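Local structure of type III effector NopAA (Sinorhizobium fredii USDA 257, 6SDU) at residues 32-37 against 230-235; 38-41 against 47-50; 71-76 against 107-112; 94-99 against 212-217. The protein hydrolyses xyloglucan, a plant cell-wall polysaccharide, through a secreted glycoside hydrolase family 12 domain, and probably has cellulase activity as well. All coordinates share one frame; numbering follows the deposited sequence.

Interaction 1: residues 32-37 against 230-235; sequences DGYSWN and NNWSVT
The beta-sandwich of this glycoside hydrolase family 12 domain is bridged by Tyr-34, which reaches from strand 34-37 of one sheet to strand 230-235 of the other. The two strand axes lie 10.3 Å apart, a gap that a tyrosine can span with its ring and still have a polar tip to offer. With CG anti to its own carbonyl carbon (chi1 -69°), the ring is sent straight at the facing strand. There its OH accepts a hydrogen bond from the backbone N of Val-234, 3.1 Å away and nearly straight at 161°; the amide meets the hydroxyl at the ring edge, near the ring plane. The same OH lies 3.5 Å from Ser-233 CA. Further back along the ring, the CE2 side touches the six-membered ring of Trp-232, with CE2 3.6 Å from CZ3. Neither ring covers the other's face: the planes stand 83° apart and meet rim to rim. The broad indole of Trp-232 fills the space between the sheets with apolar surface, and small Ser-233, though its CB is directed away, lets the hydroxyl come close. Phe-78 packs against the Tyr-34 ring, and Trp-232 meets the rings of Tyr-214 and Tyr-108. Strand 34-40 pairs with strands 28-31 and 72-83, while strand 225-236 lies between 57-62 and 90-97, with Asn-230 and Asn-231 forming a classic beta bulge opposite Asn-95.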
loop_
_atom_site.group_PDB
_atom_site.type_symbol
_atom_site.label_atom_id
_atom_site.label_comp_id
_atom_site.label_asym_id
_atom_site.label_seq_id
_atom_site.Cartn_x
_atom_site.Cartn_y
_atom_site.Cartn_z
ATOM N N ASP A 32 -5.263 -13.846 -14.789
ATOM C CA ASP A 32 -4.955 -12.835 -15.815
ATOM C C ASP A 32 -3.899 -11.832 -15.371
ATOM O O ASP A 32 -4.028 -10.628 -15.613
ATOM C CB ASP A 32 -6.211 -12.068 -16.256
ATOM C CG ASP A 32 -7.189 -12.919 -17.046
ATOM O OD1 ASP A 32 -6.776 -13.951 -17.618
ATOM O OD2 ASP A 32 -8.374 -12.525 -17.124
ATOM N N GLY A 33 -2.840 -12.305 -14.723
ATOM C CA GLY A 33 -1.798 -11.379 -14.315
ATOM C C GLY A 33 -2.006 -10.694 -12.980
ATOM O O GLY A 33 -1.101 -9.982 -12.520
ATOM N N TYR A 34 -3.185 -10.811 -12.378
ATOM C CA TYR A 34 -3.413 -10.252 -11.059
ATOM C C TYR A 34 -3.362 -11.396 -10.061
ATOM O O TYR A 34 -3.808 -12.510 -10.359
ATOM C CB TYR A 34 -4.765 -9.532 -10.979
ATOM C CG TYR A 34 -4.871 -8.243 -11.779
ATOM C CD1 TYR A 34 -5.116 -8.263 -13.156
ATOM C CD2 TYR A 34 -4.758 -7.000 -11.154
ATOM C CE1 TYR A 34 -5.230 -7.080 -13.887
ATOM C CE2 TYR A 34 -4.871 -5.815 -11.878
ATOM C CZ TYR A 34 -5.102 -5.859 -13.244
ATOM O OH TYR A 34 -5.204 -4.683 -13.960
ATOM N N SER A 35 -2.806 -11.137 -8.887
ATOM C CA SER A 35 -2.865 -12.110 -7.809
ATOM C C SER A 35 -3.364 -11.429 -6.544
ATOM O O SER A 35 -3.226 -10.211 -6.370
ATOM C CB SER A 35 -1.511 -12.808 -7.579
ATOM O OG SER A 35 -0.524 -11.902 -7.140
ATOM N N TRP A 36 -4.013 -12.220 -5.693
ATOM C CA TRP A 36 -4.561 -11.749 -4.424
ATOM C C TRP A 36 -3.969 -12.580 -3.297
ATOM O O TRP A 36 -3.896 -13.809 -3.412
ATOM C CB TRP A 36 -6.087 -11.839 -4.421
ATOM C CG TRP A 36 -6.767 -10.903 -5.415
ATOM C CD1 TRP A 36 -7.304 -9.661 -5.153
ATOM C CD2 TRP A 36 -6.995 -11.148 -6.811
ATOM N NE1 TRP A 36 -7.834 -9.122 -6.307
ATOM C CE2 TRP A 36 -7.668 -10.013 -7.335
ATOM C CE3 TRP A 36 -6.701 -12.216 -7.672
ATOM C CZ2 TRP A 36 -8.035 -9.912 -8.684
ATOM C CZ3 TRP A 36 -7.077 -12.123 -9.005
ATOM C CH2 TRP A 36 -7.732 -10.971 -9.501
ATOM N N ASN A 37 -3.548 -11.917 -2.212
ATOM C CA ASN A 37 -2.854 -12.569 -1.103
ATOM C C ASN A 37 -3.461 -12.168 0.238
ATOM O O ASN A 37 -3.493 -10.982 0.577
ATOM C CB ASN A 37 -1.369 -12.213 -1.144
ATOM C CG ASN A 37 -0.732 -12.598 -2.461
ATOM O OD1 ASN A 37 -0.250 -13.724 -2.609
ATOM N ND2 ASN A 37 -0.753 -11.679 -3.442
ATOM N N ASN A 230 -13.694 -1.611 -5.111
ATOM C CA ASN A 230 -14.680 -1.802 -6.168
ATOM C C ASN A 230 -14.024 -1.780 -7.526
ATOM O O ASN A 230 -14.490 -2.454 -8.454
ATOM C CB ASN A 230 -15.739 -0.702 -6.139
ATOM C CG ASN A 230 -16.488 -0.662 -4.851
ATOM O OD1 ASN A 230 -16.891 -1.704 -4.325
ATOM N ND2 ASN A 230 -16.715 0.544 -4.334
ATOM N N ASN A 231 -12.934 -1.038 -7.653
ATOM C CA ASN A 231 -12.147 -1.151 -8.855
ATOM C C ASN A 231 -10.681 -1.018 -8.494
ATOM O O ASN A 231 -10.325 -0.255 -7.592
ATOM C CB ASN A 231 -12.548 -0.104 -9.889
ATOM C CG ASN A 231 -11.735 -0.230 -11.139
ATOM O OD1 ASN A 231 -11.777 -1.263 -11.801
ATOM N ND2 ASN A 231 -10.946 0.793 -11.450
ATOM N N TRP A 232 -9.850 -1.811 -9.175
ATOM C CA TRP A 232 -8.398 -1.669 -9.134
ATOM C C TRP A 232 -7.850 -2.202 -10.445
ATOM O O TRP A 232 -8.098 -3.360 -10.788
ATOM C CB TRP A 232 -7.761 -2.410 -7.949
ATOM C CG TRP A 232 -6.333 -1.950 -7.737
ATOM C CD1 TRP A 232 -5.941 -0.767 -7.174
ATOM C CD2 TRP A 232 -5.113 -2.623 -8.134
ATOM N NE1 TRP A 232 -4.571 -0.665 -7.184
ATOM C CE2 TRP A 232 -4.038 -1.786 -7.764
ATOM C CE3 TRP A 232 -4.831 -3.847 -8.743
ATOM C CZ2 TRP A 232 -2.705 -2.143 -7.963
ATOM C CZ3 TRP A 232 -3.504 -4.195 -8.951
ATOM C CH2 TRP A 232 -2.460 -3.356 -8.548
ATOM N N SER A 233 -7.093 -1.377 -11.164
ATOM C CA SER A 233 -6.506 -1.766 -12.441
ATOM C C SER A 233 -5.117 -1.150 -12.552
ATOM O O SER A 233 -4.838 -0.119 -11.939
ATOM C CB SER A 233 -7.377 -1.315 -13.626
ATOM O OG SER A 233 -7.610 0.083 -13.580
ATOM N N VAL A 234 -4.247 -1.786 -13.339
ATOM C CA VAL A 234 -2.915 -1.266 -13.629
ATOM C C VAL A 234 -2.763 -1.193 -15.140
ATOM O O VAL A 234 -3.179 -2.115 -15.856
ATOM C CB VAL A 234 -1.793 -2.127 -13.017
ATOM C CG1 VAL A 234 -0.387 -1.657 -13.503
ATOM C CG2 VAL A 234 -1.871 -2.090 -11.500
ATOM N N THR A 235 -2.231 -0.071 -15.622
ATOM C CA THR A 235 -1.927 0.134 -17.034
ATOM C C THR A 235 -0.412 0.205 -17.175
ATOM O O THR A 235 0.212 1.160 -16.702
ATOM C CB THR A 235 -2.595 1.402 -17.565
ATOM O OG1 THR A 235 -4.023 1.286 -17.439
ATOM C CG2 THR A 235 -2.210 1.641 -19.021
#

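Interaction 2: residues 38-41 against 47-50; sequences NDVW and PQTI
Asn-38, first in its segment, meets both Gln-48 and Ile-50. Its CG is anti to the backbone N (chi1 -159°), which swings the amide across to strand 48-50. OD1 accepts a short hydrogen bond from Gln-48 NE2 at 2.7 Å, and ND2 donates a longer one to the backbone O of Gln-48 at 3.3 Å. Both are nearly straight at the hydrogen, and each donor keeps its partner close to its own amide plane, yet each approaches its acceptor from above the carbonyl plane. The two side-chain amides pass each other in opposite directions, their planes turned 49° apart. The aliphatic part of Asn-38 is used as well: CB lies 3.7 Å from Ile-50 CG2, so a branched apolar residue covers the stem of the polar group. Asp-39 turns its CB away, toward the His-75 side of its sheet. Val-40 points back at the partner strand, and its CG2 lies 3.1 Å from Gln-48 NE2, a tight fit of methyl against amide. Glutamine is long enough to pass this methyl and still bond Asn-38, with OE1 hydrogen-bonded to Ser-72 and Ser-62. Asn-38 ND2 also bonds the backbone O of Ala-24. Between antiparallel segments whose axes lie 8.0 Å apart, amide chemistry thus does what backbone pairing cannot: buried donors and acceptors satisfy one another between facing sheets, while Val-40 and Ile-50 supply apolar cover.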
loop_
_atom_site.group_PDB
_atom_site.type_symbol
_atom_site.label_atom_id
_atom_site.label_comp_id
_atom_site.label_asym_id
_atom_site.label_seq_id
_atom_site.Cartn_x
_atom_site.Cartn_y
_atom_site.Cartn_z
ATOM N N ASN A 38 -3.931 -13.168 0.994
ATOM C CA ASN A 38 -4.500 -12.999 2.343
ATOM C C ASN A 38 -3.399 -13.005 3.407
ATOM O O ASN A 38 -3.356 -13.869 4.283
ATOM C CB ASN A 38 -5.520 -14.096 2.622
ATOM C CG ASN A 38 -6.478 -13.722 3.726
ATOM O OD1 ASN A 38 -6.776 -12.549 3.909
ATOM N ND2 ASN A 38 -6.945 -14.709 4.482
ATOM N N ASP A 39 -2.517 -12.008 3.344
ATOM C CA ASP A 39 -1.333 -11.986 4.211
ATOM C C ASP A 39 -1.677 -11.545 5.631
ATOM O O ASP A 39 -2.106 -10.401 5.830
ATOM C CB ASP A 39 -0.264 -11.073 3.627
ATOM C CG ASP A 39 0.366 -11.642 2.392
ATOM O OD1 ASP A 39 -0.161 -12.656 1.866
ATOM O OD2 ASP A 39 1.409 -11.084 1.964
ATOM N N VAL A 40 -1.542 -12.474 6.597
ATOM C CA VAL A 40 -1.757 -12.242 8.029
ATOM C C VAL A 40 -0.703 -13.029 8.794
ATOM O O VAL A 40 -0.564 -14.241 8.581
ATOM C CB VAL A 40 -3.145 -12.681 8.537
ATOM C CG1 VAL A 40 -3.446 -12.013 9.867
ATOM C CG2 VAL A 40 -4.211 -12.405 7.540
ATOM N N TRP A 41 0.059 -12.349 9.652
ATOM C CA TRP A 41 1.139 -12.991 10.404
ATOM C C TRP A 41 1.125 -12.615 11.886
ATOM O O TRP A 41 0.219 -11.908 12.343
ATOM C CB TRP A 41 2.479 -12.605 9.799
ATOM C CG TRP A 41 2.650 -11.138 9.814
ATOM C CD1 TRP A 41 3.138 -10.382 10.839
ATOM C CD2 TRP A 41 2.284 -10.224 8.778
ATOM N NE1 TRP A 41 3.132 -9.054 10.488
ATOM C CE2 TRP A 41 2.618 -8.928 9.226
ATOM C CE3 TRP A 41 1.735 -10.377 7.505
ATOM C CZ2 TRP A 41 2.413 -7.788 8.451
ATOM C CZ3 TRP A 41 1.526 -9.235 6.734
ATOM C CH2 TRP A 41 1.854 -7.960 7.217
ATOM N N PRO A 47 -9.242 -13.136 12.824
ATOM C CA PRO A 47 -9.825 -13.692 11.598
ATOM C C PRO A 47 -9.775 -12.674 10.473
ATOM O O PRO A 47 -9.893 -11.466 10.697
ATOM C CB PRO A 47 -11.272 -14.019 12.000
ATOM C CG PRO A 47 -11.497 -13.302 13.299
ATOM C CD PRO A 47 -10.178 -13.150 13.959
ATOM N N GLN A 48 -9.578 -13.176 9.257
ATOM C CA GLN A 48 -9.528 -12.314 8.088
ATOM C C GLN A 48 -9.965 -13.120 6.885
ATOM O O GLN A 48 -9.363 -14.163 6.607
ATOM C CB GLN A 48 -8.116 -11.776 7.859
ATOM C CG GLN A 48 -8.018 -10.854 6.680
ATOM C CD GLN A 48 -6.674 -10.171 6.573
ATOM O OE1 GLN A 48 -6.383 -9.208 7.290
ATOM N NE2 GLN A 48 -5.858 -10.642 5.641
ATOM N N THR A 49 -10.894 -12.569 6.096
ATOM C CA THR A 49 -11.413 -13.264 4.917
ATOM C C THR A 49 -11.376 -12.327 3.719
ATOM O O THR A 49 -12.012 -11.263 3.720
ATOM C CB THR A 49 -12.845 -13.766 5.169
ATOM O OG1 THR A 49 -12.832 -14.756 6.205
ATOM C CG2 THR A 49 -13.487 -14.346 3.888
ATOM N N ILE A 50 -10.664 -12.748 2.691
ATOM C CA ILE A 50 -10.579 -12.028 1.428
ATOM C C ILE A 50 -11.482 -12.737 0.422
ATOM O O ILE A 50 -11.590 -13.971 0.425
ATOM C CB ILE A 50 -9.107 -11.966 0.962
ATOM C CG1 ILE A 50 -8.915 -11.013 -0.225
ATOM C CG2 ILE A 50 -8.575 -13.371 0.684
ATOM C CD1 ILE A 50 -7.438 -10.791 -0.555
#

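Interaction 3: residues 71-76 against 107-112; sequences KSYPHV and AYDIWD
Tyr-73 OH is where the packing is tight: it lies 3.1 Å from Ala-107 O, to which it donates a hydrogen bond, and just as near to Asp-109 CB. The carbonyl oxygen sits at the ring edge, near the ring plane, but the hydroxyl comes to it from above the carbonyl plane. With CG pointing opposite the backbone N (chi1 -176°), the ring of Tyr-73 lies across toward strand 107-112. Its CE2 passes 3.8 Å from Asp-109 OD2, with ring and carboxylate planes 80° apart. One face of the ring carries His-75 CB, offset toward the rim, and the His-75 ring is held by a nearly straight bond from ND1 to Tyr-73 O, 2.9 Å long. Both strands belong to one sheet of the family 12 beta-sandwich, but strand 208-218 runs between them; the tyrosine therefore bridges over a whole strand, touching Gln-213 and Glu-217 on its way, on the face that carries the glucose site. Ala-107 offers its backbone O, and Asp-109 is short enough for the hydroxyl to rest on its CB. The looser side is partly exposed Trp-111, whose NE1 stays 6.1 Å from Tyr-73 CE2. That NE1 instead bonds Asp-109 OD2 from above the carboxylate plane, at a bent 134°, and the indole meets the ring of His-173. The side chain of Asp-109 lies about 6 Å from the bound beta-D-glucopyranose.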
loop_
_atom_site.group_PDB
_atom_site.type_symbol
_atom_site.label_atom_id
_atom_site.label_comp_id
_atom_site.label_asym_id
_atom_site.label_seq_id
_atom_site.Cartn_x
_atom_site.Cartn_y
_atom_site.Cartn_z
ATOM N N LYS A 71 -0.673 -6.210 11.624
ATOM C CA LYS A 71 -1.006 -7.631 11.678
ATOM C C LYS A 71 -1.136 -8.265 10.307
ATOM O O LYS A 71 -0.861 -9.460 10.167
ATOM C CB LYS A 71 -2.327 -7.887 12.434
ATOM C CG LYS A 71 -2.505 -7.111 13.721
ATOM C CD LYS A 71 -1.396 -7.421 14.691
ATOM C CE LYS A 71 -1.719 -6.826 16.048
ATOM N NZ LYS A 71 -1.976 -5.341 16.029
ATOM N N SER A 72 -1.548 -7.504 9.291
ATOM C CA SER A 72 -1.886 -8.108 8.021
ATOM C C SER A 72 -1.759 -7.089 6.897
ATOM O O SER A 72 -1.793 -5.873 7.117
ATOM C CB SER A 72 -3.307 -8.667 8.085
ATOM O OG SER A 72 -4.240 -7.598 8.224
ATOM N N TYR A 73 -1.582 -7.603 5.685
ATOM C CA TYR A 73 -1.622 -6.791 4.470
ATOM C C TYR A 73 -2.321 -7.582 3.377
ATOM O O TYR A 73 -1.675 -8.092 2.452
ATOM C CB TYR A 73 -0.219 -6.360 4.030
ATOM C CG TYR A 73 -0.183 -5.415 2.811
ATOM C CD1 TYR A 73 -0.911 -4.224 2.791
ATOM C CD2 TYR A 73 0.599 -5.716 1.693
ATOM C CE1 TYR A 73 -0.869 -3.360 1.688
ATOM C CE2 TYR A 73 0.652 -4.863 0.579
ATOM C CZ TYR A 73 -0.081 -3.692 0.577
ATOM O OH TYR A 73 -0.035 -2.858 -0.537
ATOM N N PRO A 74 -3.646 -7.741 3.474
ATOM C CA PRO A 74 -4.399 -8.294 2.335
ATOM C C PRO A 74 -4.212 -7.405 1.113
ATOM O O PRO A 74 -4.360 -6.177 1.189
ATOM C CB PRO A 74 -5.854 -8.265 2.814
ATOM C CG PRO A 74 -5.879 -7.267 3.929
ATOM C CD PRO A 74 -4.530 -7.393 4.598
ATOM N N HIS A 75 -3.872 -8.010 -0.019
ATOM C CA HIS A 75 -3.570 -7.136 -1.143
ATOM C C HIS A 75 -3.731 -7.869 -2.455
ATOM O O HIS A 75 -3.727 -9.097 -2.517
ATOM C CB HIS A 75 -2.164 -6.564 -1.045
ATOM C CG HIS A 75 -1.089 -7.587 -1.236
ATOM N ND1 HIS A 75 -0.635 -8.382 -0.207
ATOM C CD2 HIS A 75 -0.361 -7.925 -2.326
ATOM C CE1 HIS A 75 0.326 -9.172 -0.654
ATOM N NE2 HIS A 75 0.500 -8.925 -1.939
ATOM N N VAL A 76 -3.864 -7.067 -3.501
ATOM C CA VAL A 76 -3.833 -7.487 -4.889
ATOM C C VAL A 76 -2.466 -7.069 -5.427
ATOM O O VAL A 76 -1.891 -6.083 -4.959
ATOM C CB VAL A 76 -5.000 -6.832 -5.657
ATOM C CG1 VAL A 76 -4.906 -5.300 -5.554
ATOM C CG2 VAL A 76 -5.062 -7.278 -7.136
ATOM N N ALA A 107 -2.853 1.390 1.098
ATOM C CA ALA A 107 -1.651 1.880 0.425
ATOM C C ALA A 107 -1.283 1.064 -0.807
ATOM O O ALA A 107 -1.501 -0.151 -0.854
ATOM C CB ALA A 107 -0.445 1.863 1.377
ATOM N N TYR A 108 -0.657 1.756 -1.782
ATOM C CA TYR A 108 0.092 1.113 -2.852
ATOM C C TYR A 108 1.405 0.626 -2.260
ATOM O O TYR A 108 1.994 1.295 -1.403
ATOM C CB TYR A 108 0.408 2.101 -3.987
ATOM C CG TYR A 108 -0.709 2.248 -4.969
ATOM C CD1 TYR A 108 -0.879 1.329 -5.996
ATOM C CD2 TYR A 108 -1.630 3.276 -4.839
ATOM C CE1 TYR A 108 -1.928 1.447 -6.892
ATOM C CE2 TYR A 108 -2.681 3.409 -5.734
ATOM C CZ TYR A 108 -2.832 2.479 -6.747
ATOM O OH TYR A 108 -3.873 2.587 -7.637
ATOM N N ASP A 109 1.841 -0.553 -2.679
ATOM C CA ASP A 109 3.117 -1.130 -2.251
ATOM C C ASP A 109 3.874 -1.497 -3.525
ATOM O O ASP A 109 3.540 -2.475 -4.195
ATOM C CB ASP A 109 2.892 -2.344 -1.340
ATOM C CG ASP A 109 4.008 -2.542 -0.305
ATOM O OD1 ASP A 109 4.638 -1.555 0.146
ATOM O OD2 ASP A 109 4.269 -3.708 0.043
ATOM N N ILE A 110 4.863 -0.692 -3.895
ATOM C CA ILE A 110 5.594 -0.878 -5.139
ATOM C C ILE A 110 7.008 -1.350 -4.812
ATOM O O ILE A 110 7.717 -0.713 -4.025
ATOM C CB ILE A 110 5.594 0.415 -5.972
ATOM C CG1 ILE A 110 4.163 0.822 -6.285
ATOM C CG2 ILE A 110 6.420 0.255 -7.301
ATOM C CD1 ILE A 110 3.988 2.299 -6.448
ATOM N N TRP A 111 7.421 -2.462 -5.421
ATOM C CA TRP A 111 8.720 -3.064 -5.155
ATOM C C TRP A 111 9.589 -3.086 -6.407
ATOM O O TRP A 111 9.090 -3.143 -7.529
ATOM C CB TRP A 111 8.573 -4.492 -4.672
ATOM C CG TRP A 111 7.871 -4.643 -3.369
ATOM C CD1 TRP A 111 6.512 -4.741 -3.147
ATOM C CD2 TRP A 111 8.498 -4.703 -2.093
ATOM N NE1 TRP A 111 6.269 -4.857 -1.783
ATOM C CE2 TRP A 111 7.475 -4.849 -1.125
ATOM C CE3 TRP A 111 9.831 -4.642 -1.671
ATOM C CZ2 TRP A 111 7.751 -4.956 0.237
ATOM C CZ3 TRP A 111 10.110 -4.743 -0.315
ATOM C CH2 TRP A 111 9.073 -4.895 0.626
ATOM N N ASP A 112 10.895 -3.057 -6.214
ATOM C CA ASP A 112 11.746 -3.355 -7.349
ATOM C C ASP A 112 12.009 -4.858 -7.371
ATOM O O ASP A 112 11.671 -5.580 -6.430
ATOM C CB ASP A 112 13.030 -2.535 -7.296
ATOM C CG ASP A 112 13.939 -2.901 -6.150
ATOM O OD1 ASP A 112 13.456 -3.352 -5.092
ATOM O OD2 ASP A 112 15.161 -2.706 -6.312
#

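Interaction 4: residues 94-99 against 212-217; sequences FNQEVP and VQYGVE
Tyr-214 runs from strand 212-217 across the core to Phe-94 and Gln-96. Its CB lies near the indole NH of Trp-232, whose ring is almost parallel to the tyrosine ring. A trans torsion about CA-CB (chi1 -163°) then heads the ring for the facing strand. Along the way CD1 lies 3.4 Å from the backbone O of Ala-107. CE2 lies 3.4 Å from Gln-96 OE1 and 4.0 Å from Phe-94 CB. CZ lies 3.4 Å from Gln-96 OE1, and at the tip OH donates a short hydrogen bond of 2.6 Å to the same OE1. This bond lies in the carbonyl plane and uses a lone pair; the amide is nearly coplanar with the ring (17°), and OE1 lies at the ring edge, near its plane. Gln-96 brings its oxygen there by a turn about CB-CG (chi2 -141°, away from the staggered positions), and its NE2 is bonded to Asn-185. OH also touches the obliquely set Phe-94 ring, 3.5 Å from CD2, and hydrogen-bonds Thr-123, so the buried hydroxyl has two polar partners. Tyrosine suits the place because its ring packs among Phe-94, Tyr-108 and Trp-232 while its hydroxyl serves the buried polar Gln-96 and Thr-123. Such a bridge joins the two facing sheets of the family 12 beta-sandwich, and three residues further along the same strand Glu-217 hydrogen-bonds the bound glucose.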
loop_
_atom_site.group_PDB
_atom_site.type_symbol
_atom_site.label_atom_id
_atom_site.label_comp_id
_atom_site.label_asym_id
_atom_site.label_seq_id
_atom_site.Cartn_x
_atom_site.Cartn_y
_atom_site.Cartn_z
ATOM N N PHE A 94 -7.866 3.340 -8.595
ATOM C CA PHE A 94 -8.451 2.706 -7.412
ATOM C C PHE A 94 -9.787 3.356 -7.069
ATOM O O PHE A 94 -9.990 4.550 -7.299
ATOM C CB PHE A 94 -7.505 2.787 -6.196
ATOM C CG PHE A 94 -7.216 4.203 -5.730
ATOM C CD1 PHE A 94 -6.268 4.984 -6.384
ATOM C CD2 PHE A 94 -7.866 4.737 -4.618
ATOM C CE1 PHE A 94 -5.992 6.282 -5.973
ATOM C CE2 PHE A 94 -7.591 6.039 -4.187
ATOM C CZ PHE A 94 -6.647 6.813 -4.879
ATOM N N ASN A 95 -10.722 2.545 -6.589
ATOM C CA ASN A 95 -11.995 3.019 -6.057
ATOM C C ASN A 95 -12.348 2.136 -4.864
ATOM O O ASN A 95 -12.474 0.920 -5.021
ATOM C CB ASN A 95 -13.079 2.963 -7.137
ATOM C CG ASN A 95 -14.409 3.484 -6.655
ATOM O OD1 ASN A 95 -14.472 4.434 -5.879
ATOM N ND2 ASN A 95 -15.488 2.841 -7.091
ATOM N N GLN A 96 -12.535 2.724 -3.680
ATOM C CA GLN A 96 -12.692 1.889 -2.493
ATOM C C GLN A 96 -13.752 2.434 -1.532
ATOM O O GLN A 96 -14.148 3.600 -1.592
ATOM C CB GLN A 96 -11.360 1.740 -1.755
ATOM C CG GLN A 96 -10.904 3.040 -1.063
ATOM C CD GLN A 96 -9.418 3.262 -1.168
ATOM O OE1 GLN A 96 -8.717 2.521 -1.859
ATOM N NE2 GLN A 96 -8.921 4.283 -0.466
ATOM N N GLU A 97 -14.222 1.547 -0.652
ATOM C CA GLU A 97 -15.100 1.900 0.456
ATOM C C GLU A 97 -14.437 1.408 1.743
ATOM O O GLU A 97 -14.123 0.223 1.861
ATOM C CB GLU A 97 -16.479 1.265 0.282
ATOM C CG GLU A 97 -17.275 1.721 -0.946
ATOM C CD GLU A 97 -18.482 0.803 -1.236
ATOM O OE1 GLU A 97 -18.429 -0.394 -0.881
ATOM O OE2 GLU A 97 -19.490 1.277 -1.814
ATOM N N VAL A 98 -14.239 2.307 2.696
ATOM C CA VAL A 98 -13.420 2.037 3.877
ATOM C C VAL A 98 -14.277 2.275 5.107
ATOM O O VAL A 98 -15.290 2.996 5.049
ATOM C CB VAL A 98 -12.148 2.922 3.903
ATOM C CG1 VAL A 98 -11.251 2.658 2.694
ATOM C CG2 VAL A 98 -12.536 4.385 3.956
ATOM N N PRO A 99 -13.920 1.683 6.239
ATOM C CA PRO A 99 -14.614 1.962 7.500
ATOM C C PRO A 99 -14.092 3.285 8.046
ATOM O O PRO A 99 -13.223 3.921 7.446
ATOM C CB PRO A 99 -14.228 0.786 8.411
ATOM C CG PRO A 99 -12.921 0.337 7.890
ATOM C CD PRO A 99 -12.855 0.674 6.412
ATOM N N VAL A 212 3.644 -4.091 -8.485
ATOM C CA VAL A 212 2.760 -3.027 -8.022
ATOM C C VAL A 212 1.675 -3.692 -7.182
ATOM O O VAL A 212 0.924 -4.532 -7.690
ATOM C CB VAL A 212 2.139 -2.223 -9.177
ATOM C CG1 VAL A 212 1.017 -1.322 -8.641
ATOM C CG2 VAL A 212 3.175 -1.370 -9.850
ATOM N N GLN A 213 1.606 -3.357 -5.895
ATOM C CA GLN A 213 0.619 -3.948 -4.988
ATOM C C GLN A 213 -0.344 -2.896 -4.435
ATOM O O GLN A 213 -0.015 -1.707 -4.365
ATOM C CB GLN A 213 1.307 -4.670 -3.825
ATOM C CG GLN A 213 2.258 -5.742 -4.271
ATOM C CD GLN A 213 3.077 -6.358 -3.143
ATOM O OE1 GLN A 213 3.135 -5.846 -2.017
ATOM N NE2 GLN A 213 3.738 -7.456 -3.457
ATOM N N TYR A 214 -1.547 -3.340 -4.049
ATOM C CA TYR A 214 -2.513 -2.461 -3.401
ATOM C C TYR A 214 -3.349 -3.234 -2.381
ATOM O O TYR A 214 -3.869 -4.309 -2.689
ATOM C CB TYR A 214 -3.437 -1.784 -4.426
ATOM C CG TYR A 214 -4.163 -0.579 -3.867
ATOM C CD1 TYR A 214 -3.469 0.577 -3.511
ATOM C CD2 TYR A 214 -5.551 -0.593 -3.687
ATOM C CE1 TYR A 214 -4.147 1.703 -3.005
ATOM C CE2 TYR A 214 -6.238 0.520 -3.180
ATOM C CZ TYR A 214 -5.531 1.659 -2.831
ATOM O OH TYR A 214 -6.213 2.760 -2.319
ATOM N N GLY A 215 -3.510 -2.657 -1.194
ATOM C CA GLY A 215 -4.277 -3.316 -0.148
ATOM C C GLY A 215 -4.350 -2.448 1.084
ATOM O O GLY A 215 -4.286 -1.222 0.981
ATOM N N VAL A 216 -4.543 -3.080 2.250
ATOM C CA VAL A 216 -4.621 -2.355 3.517
ATOM C C VAL A 216 -3.717 -3.016 4.562
ATOM O O VAL A 216 -3.799 -4.232 4.800
ATOM C CB VAL A 216 -6.091 -2.228 4.002
ATOM C CG1 VAL A 216 -6.760 -3.566 4.147
ATOM C CG2 VAL A 216 -6.202 -1.410 5.286
ATOM N N GLU A 217 -2.847 -2.214 5.191
ATOM C CA GLU A 217 -2.046 -2.676 6.323
ATOM C C GLU A 217 -2.878 -2.441 7.576
ATOM O O GLU A 217 -3.086 -1.285 7.963
ATOM C CB GLU A 217 -0.738 -1.896 6.423
ATOM C CG GLU A 217 0.233 -2.072 5.245
ATOM C CD GLU A 217 1.531 -1.300 5.437
ATOM O OE1 GLU A 217 1.480 -0.056 5.683
ATOM O OE2 GLU A 217 2.601 -1.940 5.345
#

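From the N terminus, strand 34-40 enters two contacts in turn. Interaction 2 closes first, a short loop of a few residues that carries the chain from one sheet to the other. Interaction 3 follows in series, closing the loop between 71-76 and 107-112 within one sheet. Interaction 4 opens at 94-99, inside that loop, and closes at 212-217, so interactions 3 and 4 cross. Interaction 1, from 32-37 to 230-235, encloses all the others and brings an early strand against the last one, 225-236. Interactions 1, 2 and 4 tie the two sheets face to face; interaction 3 braces the glucose-binding sheet across strand 208-218.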